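Local atomic coordinates of protein kinase A regulatory subunit, putative (Trypanosoma cruzi, PDB entry 6FTF), a protein that probably acts as the regulatory subunit of a cAMP-independent protein kinase A, carrying two cyclic nucleotide-binding domains that each hold a nucleoside analogue here. Residues 155-160 against 173-178; 190-195 against 248-253; 204-209 against 255-260. All blocks are in the same frame, centred on the assembly; numbering follows the deposited sequence.

Interaction 1 of 3, residues 155-160 against 173-178; sequences TYIQFL and EKLQLA. With EDO (1,2-ethanediol), chain B.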
# COMPACT_ATOMS: atom_id res chain seq x y z
N THR A 155 -3.68 -6.78 -13.58
CA THR A 155 -2.60 -7.75 -13.41
C THR A 155 -2.82 -8.59 -12.17
O THR A 155 -2.53 -9.79 -12.18
CB THR A 155 -1.25 -7.02 -13.34
OG1 THR A 155 -1.03 -6.34 -14.58
CG2 THR A 155 -0.09 -7.96 -13.09
N TYR A 156 -3.36 -7.99 -11.11
CA TYR A 156 -3.40 -8.67 -9.82
C TYR A 156 -4.78 -9.09 -9.31
O TYR A 156 -4.83 -9.98 -8.45
CB TYR A 156 -2.70 -7.84 -8.73
CG TYR A 156 -1.27 -7.56 -9.08
CD1 TYR A 156 -0.31 -8.56 -9.09
CD2 TYR A 156 -0.88 -6.30 -9.47
CE1 TYR A 156 1.00 -8.30 -9.46
CE2 TYR A 156 0.42 -6.04 -9.84
CZ TYR A 156 1.34 -7.04 -9.85
OH TYR A 156 2.64 -6.78 -10.25
N ILE A 157 -5.88 -8.48 -9.73
CA ILE A 157 -7.13 -8.65 -8.97
C ILE A 157 -7.61 -10.10 -8.97
O ILE A 157 -8.06 -10.61 -7.94
CB ILE A 157 -8.21 -7.64 -9.41
CG1 ILE A 157 -9.42 -7.71 -8.46
CG2 ILE A 157 -8.65 -7.85 -10.83
CD1 ILE A 157 -9.10 -7.45 -7.01
N GLN A 158 -7.54 -10.79 -10.10
CA GLN A 158 -8.02 -12.18 -10.13
C GLN A 158 -7.18 -13.08 -9.22
O GLN A 158 -7.71 -13.96 -8.53
CB GLN A 158 -8.04 -12.70 -11.57
CG GLN A 158 -8.80 -14.01 -11.74
CD GLN A 158 -7.99 -15.26 -11.50
OE1 GLN A 158 -6.76 -15.25 -11.56
NE2 GLN A 158 -8.68 -16.36 -11.26
N PHE A 159 -5.87 -12.85 -9.20
CA PHE A 159 -4.99 -13.59 -8.29
C PHE A 159 -5.32 -13.28 -6.84
O PHE A 159 -5.46 -14.19 -6.01
CB PHE A 159 -3.54 -13.22 -8.59
CG PHE A 159 -2.58 -13.69 -7.53
CD1 PHE A 159 -2.31 -15.03 -7.39
CD2 PHE A 159 -1.98 -12.80 -6.67
CE1 PHE A 159 -1.43 -15.49 -6.42
CE2 PHE A 159 -1.11 -13.26 -5.69
CZ PHE A 159 -0.85 -14.60 -5.57
N LEU A 160 -5.45 -12.00 -6.51
CA LEU A 160 -5.70 -11.63 -5.11
C LEU A 160 -7.01 -12.20 -4.60
O LEU A 160 -7.13 -12.51 -3.41
CB LEU A 160 -5.68 -10.11 -4.94
CG LEU A 160 -4.37 -9.40 -5.31
CD1 LEU A 160 -4.54 -7.91 -5.20
CD2 LEU A 160 -3.23 -9.87 -4.43
N GLU A 173 -10.85 -3.06 -1.31
CA GLU A 173 -9.61 -3.21 -0.56
C GLU A 173 -8.59 -4.07 -1.30
O GLU A 173 -7.39 -3.81 -1.22
CB GLU A 173 -9.91 -3.80 0.81
CG GLU A 173 -10.65 -2.86 1.71
CD GLU A 173 -11.15 -3.50 2.99
OE1 GLU A 173 -11.66 -4.65 2.92
OE2 GLU A 173 -11.03 -2.84 4.06
N LYS A 174 -9.03 -5.10 -2.01
CA LYS A 174 -8.10 -5.86 -2.84
C LYS A 174 -7.49 -5.00 -3.93
O LYS A 174 -6.30 -5.10 -4.23
CB LYS A 174 -8.81 -7.08 -3.44
CG LYS A 174 -9.19 -8.14 -2.41
CD LYS A 174 -9.71 -9.42 -3.07
CE LYS A 174 -10.20 -10.46 -2.08
NZ LYS A 174 -11.67 -10.38 -1.90
N LEU A 175 -8.29 -4.12 -4.53
CA LEU A 175 -7.77 -3.23 -5.57
C LEU A 175 -6.81 -2.20 -4.99
O LEU A 175 -5.84 -1.82 -5.65
CB LEU A 175 -8.92 -2.56 -6.29
CG LEU A 175 -9.74 -3.54 -7.13
CD1 LEU A 175 -11.08 -2.93 -7.47
CD2 LEU A 175 -8.99 -3.97 -8.39
N GLN A 176 -7.06 -1.76 -3.75
CA GLN A 176 -6.13 -0.86 -3.06
C GLN A 176 -4.78 -1.52 -2.85
O GLN A 176 -3.73 -0.88 -2.98
CB GLN A 176 -6.77 -0.42 -1.74
CG GLN A 176 -5.98 0.40 -0.77
CD GLN A 176 -6.87 0.90 0.32
OE1 GLN A 176 -7.23 0.16 1.26
NE2 GLN A 176 -7.30 2.12 0.18
N LEU A 177 -4.77 -2.82 -2.53
CA LEU A 177 -3.52 -3.56 -2.47
C LEU A 177 -2.88 -3.63 -3.86
O LEU A 177 -1.67 -3.41 -4.01
CB LEU A 177 -3.79 -4.95 -1.89
CG LEU A 177 -2.63 -5.92 -1.93
CD1 LEU A 177 -1.42 -5.42 -1.16
CD2 LEU A 177 -3.07 -7.25 -1.41
N ALA A 178 -3.67 -3.97 -4.88
CA ALA A 178 -3.12 -4.08 -6.23
C ALA A 178 -2.42 -2.80 -6.66
O ALA A 178 -1.41 -2.85 -7.39
CB ALA A 178 -4.23 -4.41 -7.23
C1 EDO B . -12.34 -15.59 -10.53
O1 EDO B . -11.42 -16.21 -11.44
C2 EDO B . -11.79 -15.57 -9.11
O2 EDO B . -11.38 -16.87 -8.73
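Ile157 meets Lys174 and Leu175 because its CG1 stands anti to the backbone N (chi1 -172°), and the bend at chi2 (58°) then carries CD1 across to the other helix. CD1 comes to 3.6 Å from Lys174 CB, the two side chains crossing at about a right angle. The same methyl lies 3.7 Å from Leu175 CD2. Beside it, Leu160 sends out both of its methyls. CD1 sits 3.5 Å from the backbone O of Lys174, and CD2 lies 4.0 Å from Leu177 CD2. The axes of the two short helical segments run at 131° to each other and come within 9.0 Å. This helix, loop and helix order is consistent with the N3A motif that leads into a cyclic nucleotide-binding domain. Further along, Tyr156 CB lies 4.0 Å from Ala178 CB, which also touches Leu160 CD1. Side chain meets side chain by apolar contact, and the polar ends find partners elsewhere: Tyr156 OH bonds to Ser183 OG, and Lys174 NZ to the O of Leu169. Gln158 turns to the other side, where its NE2 donates a nearly straight bond of 2.8 Å to O1 of a 1,2-ethanediol molecule, probably from the crystallisation liquor.

Interaction 2 of 3, residues 190-195 against 248-253; sequences EYIIHY and VVATTH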
# COMPACT_ATOMS: atom_id res chain seq x y z
N GLU A 190 18.07 -18.26 -6.24
CA GLU A 190 18.16 -16.83 -5.97
C GLU A 190 17.51 -16.50 -4.63
O GLU A 190 16.48 -17.09 -4.24
CB GLU A 190 17.54 -16.00 -7.10
CG GLU A 190 18.39 -16.09 -8.37
CD GLU A 190 17.99 -15.14 -9.46
OE1 GLU A 190 16.78 -14.91 -9.66
OE2 GLU A 190 18.90 -14.63 -10.16
N TYR A 191 18.12 -15.56 -3.92
CA TYR A 191 17.61 -15.11 -2.63
C TYR A 191 16.59 -14.00 -2.85
O TYR A 191 16.87 -12.97 -3.48
CB TYR A 191 18.76 -14.62 -1.74
CG TYR A 191 19.55 -15.72 -1.06
CD1 TYR A 191 20.07 -16.79 -1.77
CD2 TYR A 191 19.76 -15.68 0.31
CE1 TYR A 191 20.77 -17.80 -1.13
CE2 TYR A 191 20.48 -16.68 0.95
CZ TYR A 191 20.99 -17.72 0.23
OH TYR A 191 21.69 -18.76 0.82
N ILE A 192 15.40 -14.22 -2.32
CA ILE A 192 14.35 -13.21 -2.31
C ILE A 192 14.58 -12.24 -1.16
O ILE A 192 14.46 -11.02 -1.33
CB ILE A 192 12.99 -13.92 -2.20
CG1 ILE A 192 12.80 -14.85 -3.41
CG2 ILE A 192 11.86 -12.91 -2.08
CD1 ILE A 192 11.63 -15.79 -3.35
N ILE A 193 14.91 -12.78 0.02
CA ILE A 193 15.28 -12.03 1.21
C ILE A 193 16.60 -12.59 1.72
O ILE A 193 16.77 -13.81 1.79
CB ILE A 193 14.19 -12.10 2.30
CG1 ILE A 193 12.92 -11.43 1.79
CG2 ILE A 193 14.68 -11.49 3.60
CD1 ILE A 193 11.67 -11.66 2.68
N HIS A 194 17.53 -11.70 2.10
CA HIS A 194 18.73 -12.08 2.83
C HIS A 194 18.55 -11.76 4.30
O HIS A 194 18.00 -10.72 4.66
CB HIS A 194 19.96 -11.31 2.35
CG HIS A 194 20.58 -11.86 1.10
ND1 HIS A 194 21.55 -12.83 1.12
CD2 HIS A 194 20.35 -11.57 -0.20
CE1 HIS A 194 21.91 -13.10 -0.13
NE2 HIS A 194 21.19 -12.36 -0.94
N TYR A 195 19.04 -12.66 5.14
CA TYR A 195 19.17 -12.43 6.58
C TYR A 195 19.93 -11.14 6.84
O TYR A 195 20.91 -10.85 6.17
CB TYR A 195 19.96 -13.62 7.14
CG TYR A 195 20.23 -13.59 8.62
CD1 TYR A 195 21.25 -12.83 9.15
CD2 TYR A 195 19.48 -14.35 9.50
CE1 TYR A 195 21.51 -12.81 10.51
CE2 TYR A 195 19.73 -14.34 10.86
CZ TYR A 195 20.75 -13.57 11.34
OH TYR A 195 21.03 -13.55 12.69
N VAL A 248 15.20 -16.07 2.59
CA VAL A 248 14.15 -16.75 1.85
C VAL A 248 14.68 -16.97 0.45
O VAL A 248 15.06 -16.00 -0.22
CB VAL A 248 12.83 -15.96 1.83
CG1 VAL A 248 11.79 -16.75 1.08
CG2 VAL A 248 12.38 -15.64 3.26
N VAL A 249 14.76 -18.24 0.04
CA VAL A 249 15.45 -18.63 -1.18
C VAL A 249 14.46 -19.36 -2.09
O VAL A 249 13.75 -20.25 -1.64
CB VAL A 249 16.65 -19.55 -0.87
CG1 VAL A 249 17.41 -19.89 -2.14
CG2 VAL A 249 17.55 -18.89 0.16
N ALA A 250 14.45 -19.02 -3.38
CA ALA A 250 13.60 -19.74 -4.33
C ALA A 250 14.09 -21.18 -4.50
O ALA A 250 15.28 -21.41 -4.73
CB ALA A 250 13.61 -19.05 -5.68
N THR A 251 13.21 -22.16 -4.35
CA THR A 251 13.58 -23.55 -4.63
C THR A 251 13.12 -24.02 -6.00
O THR A 251 13.56 -25.09 -6.45
CB THR A 251 13.03 -24.51 -3.57
OG1 THR A 251 11.60 -24.53 -3.61
CG2 THR A 251 13.51 -24.14 -2.18
N THR A 252 12.23 -23.30 -6.65
CA THR A 252 11.84 -23.48 -8.04
C THR A 252 11.94 -22.10 -8.65
O THR A 252 12.30 -21.13 -7.98
CB THR A 252 10.38 -23.94 -8.13
OG1 THR A 252 9.51 -22.92 -7.59
CG2 THR A 252 10.16 -25.21 -7.34
N HIS A 253 11.61 -21.98 -9.93
CA HIS A 253 11.32 -20.65 -10.42
C HIS A 253 10.16 -20.10 -9.61
O HIS A 253 9.22 -20.83 -9.28
CB HIS A 253 10.95 -20.66 -11.91
CG HIS A 253 10.85 -19.29 -12.49
ND1 HIS A 253 11.96 -18.54 -12.83
CD2 HIS A 253 9.77 -18.51 -12.74
CE1 HIS A 253 11.57 -17.37 -13.29
NE2 HIS A 253 10.25 -17.32 -13.25
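Tyr191 and Val249 form an antiparallel non-hydrogen-bonded pair, and Ile193 and Val248 a hydrogen-bonded one. Between them the register slips by one residue. Ile192 and Ile193 both face Val248, which makes this a classic beta bulge.

The backbone bonds come first. Val248 O is gripped by two N-H groups. Ile192 N is the nearer donor, at 2.8 Å, but its bond is bent, with 141° at the hydrogen. Ile193 N is farther from this O, at 3.2 Å, yet its bond is straighter (167°) and falls in the carbonyl plane on a lone pair. Val248 N returns a bond of 2.9 Å to Ile193 O. On the other side of the bulge, Ala250 N donates to Glu190 O. Val249 CG1 packs on the same Glu190 O at 3.6 Å.

A CH-pi contact follows. Val249 CG2 sits 3.5 Å from the centroid of the Tyr191 ring, almost on the ring normal. The methyl is anti to the carbonyl carbon of Val249, beside its backbone N, which sets it over the ring.

The remaining contacts are apolar. Ile193 and Val248 lie side by side and point the same way, with Val248 CG2 4.1 Å from Ile193 CB. Both residues touch the bound 7-cyano-7-deazainosine, so this pair lines part of the nucleoside pocket. Ile192, where the chain turns a corner, has its CB 4.5 Å from Val248 CG1.

Strand 191-193 is an outer strand of its four-stranded antiparallel sheet. Strand 247-250 lies between it and strand 209-215, where Val210 receives the side chains of Ile192 and Val248. Ile192 also touches Phe186 of strand 181-186 and Tyr203 of strand 201-205.

Interaction 3 of 3, residues 204-209 against 255-260; sequences IIMEGT and ITAKLN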
# COMPACT_ATOMS: atom_id res chain seq x y z
N ILE A 204 4.12 -11.83 -2.00
CA ILE A 204 3.07 -12.84 -2.09
C ILE A 204 3.46 -13.75 -3.23
O ILE A 204 3.74 -13.27 -4.34
CB ILE A 204 1.69 -12.22 -2.31
CG1 ILE A 204 1.40 -11.12 -1.28
CG2 ILE A 204 0.65 -13.31 -2.29
CD1 ILE A 204 0.11 -10.36 -1.54
N ILE A 205 3.53 -15.04 -2.97
CA ILE A 205 3.98 -15.98 -3.98
C ILE A 205 2.86 -16.25 -4.98
O ILE A 205 1.82 -16.83 -4.63
CB ILE A 205 4.49 -17.28 -3.34
CG1 ILE A 205 5.60 -16.96 -2.34
CG2 ILE A 205 4.98 -18.24 -4.43
CD1 ILE A 205 6.04 -18.14 -1.51
N MET A 206 3.08 -15.87 -6.23
CA MET A 206 2.13 -16.15 -7.30
C MET A 206 2.36 -17.51 -7.93
O MET A 206 1.41 -18.15 -8.40
CB MET A 206 2.19 -15.06 -8.38
CG MET A 206 1.84 -13.68 -7.85
SD MET A 206 1.88 -12.37 -9.08
CE MET A 206 0.37 -12.70 -9.99
N GLU A 207 3.60 -17.97 -7.96
CA GLU A 207 3.93 -19.30 -8.45
C GLU A 207 5.26 -19.71 -7.84
O GLU A 207 6.16 -18.89 -7.68
CB GLU A 207 4.09 -19.25 -9.97
CG GLU A 207 4.33 -20.57 -10.65
CD GLU A 207 4.67 -20.36 -12.12
OE1 GLU A 207 3.92 -19.63 -12.80
OE2 GLU A 207 5.70 -20.90 -12.57
N GLY A 208 5.38 -21.00 -7.53
CA GLY A 208 6.64 -21.58 -7.09
C GLY A 208 6.71 -21.83 -5.60
O GLY A 208 5.74 -21.65 -4.86
N THR A 209 7.90 -22.26 -5.18
CA THR A 209 8.17 -22.61 -3.79
C THR A 209 9.46 -21.96 -3.32
O THR A 209 10.38 -21.72 -4.10
CB THR A 209 8.25 -24.15 -3.68
OG1 THR A 209 7.00 -24.70 -4.13
CG2 THR A 209 8.52 -24.63 -2.27
N ILE A 255 7.51 -16.62 -9.00
CA ILE A 255 6.97 -15.33 -9.38
C ILE A 255 6.30 -14.76 -8.14
O ILE A 255 5.51 -15.45 -7.50
CB ILE A 255 5.95 -15.45 -10.53
CG1 ILE A 255 6.60 -16.09 -11.75
CG2 ILE A 255 5.37 -14.08 -10.88
CD1 ILE A 255 5.66 -16.34 -12.92
N THR A 256 6.61 -13.51 -7.82
CA THR A 256 6.03 -12.84 -6.66
C THR A 256 5.34 -11.55 -7.07
O THR A 256 5.69 -10.91 -8.07
CB THR A 256 7.09 -12.46 -5.59
OG1 THR A 256 7.98 -11.45 -6.10
CG2 THR A 256 7.89 -13.65 -5.13
N ALA A 257 4.36 -11.17 -6.25
CA ALA A 257 3.87 -9.81 -6.17
C ALA A 257 4.52 -9.19 -4.94
O ALA A 257 4.58 -9.83 -3.89
CB ALA A 257 2.35 -9.75 -6.04
N LYS A 258 4.99 -7.97 -5.07
CA LYS A 258 5.89 -7.32 -4.13
C LYS A 258 5.25 -6.02 -3.63
O LYS A 258 4.79 -5.21 -4.45
CB LYS A 258 7.18 -7.02 -4.93
CG LYS A 258 8.35 -6.36 -4.26
CD LYS A 258 9.51 -6.29 -5.24
CE LYS A 258 10.76 -5.72 -4.58
NZ LYS A 258 11.90 -5.66 -5.53
N LEU A 259 5.25 -5.82 -2.32
CA LEU A 259 4.69 -4.65 -1.65
C LEU A 259 5.75 -3.98 -0.79
O LEU A 259 6.41 -4.65 0.02
CB LEU A 259 3.57 -5.14 -0.75
CG LEU A 259 2.88 -4.07 0.08
CD1 LEU A 259 2.04 -3.14 -0.78
CD2 LEU A 259 2.01 -4.70 1.15
N ASN A 260 5.91 -2.67 -0.92
CA ASN A 260 6.84 -1.95 -0.07
C ASN A 260 6.26 -1.68 1.31
O ASN A 260 5.07 -1.41 1.47
CB ASN A 260 7.26 -0.64 -0.73
CG ASN A 260 8.45 -0.01 -0.04
OD1 ASN A 260 8.31 0.83 0.85
ND2 ASN A 260 9.64 -0.46 -0.39
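The flat carboxylate of Glu207 meets Ile255 through one oxygen, OE1, which lies 3.7 Å from CD1. The two side chains cross at a slant. The other flat group is the peptide carbonyl of Ile255, which takes two N-H groups. Met206 N approaches at 2.8 Å, tilted 21° from the carbonyl plane. Glu207 N is farther from this O, at 3.2 Å, and less tilted. Ile255 N donates back to Glu207 O. Met206 and Glu207 thus face one residue, a classic beta bulge, and the chain turns its corner at Met206.

Beyond the bulge the strands pair regularly. Ile204 and Ala257 exchange two backbone bonds, from Ile204 N to Ala257 O and from Ala257 N to Ile204 O. Next to these, Thr256 CA makes a C-H contact of 3.3 Å with Ile204 O.

The CB of Met206 points toward the partner strand. CG is anti to the carbonyl carbon (chi1 -61°), which brings it to 3.9 Å from Ala257 N. SD follows, 4.0 Å from Ala257 CB, and Met206 CB lies 4.2 Å from Ile255 CG2. Helix 149-160 covers this side, with Phe159 on Ile204 and Met206, and Tyr156 on Ala257.

These strands are neighbours in an antiparallel sheet of the second cyclic nucleotide-binding domain. Thr256 OG1 is bound outside the pair, to Glu184 O on strand 181-186. Five main-chain hydrogen bonds join the two segments, and the side chains add mostly apolar contacts. The shared Ile255 carbonyl satisfies both bulge N-H groups at once.

From the N terminus, interaction 1 comes first and closes a short loop of 12 residues between helices 149-160 and 171-178. It is complete before the other two begin. Interaction 2 then opens at 190-195 and interaction 3 at 204-209. They close in the same order, at 248-253 and 255-260, so their loops cross. Each spans roughly fifty residues and joins strands of a different sheet in the second cyclic nucleotide-binding domain. The two meet where Thr251 N probably bonds to Thr209 O. Interaction 1 touches interaction 3 through helix 149-160, and so joins the helices to the sheet. Interactions 1 and 2 do not touch.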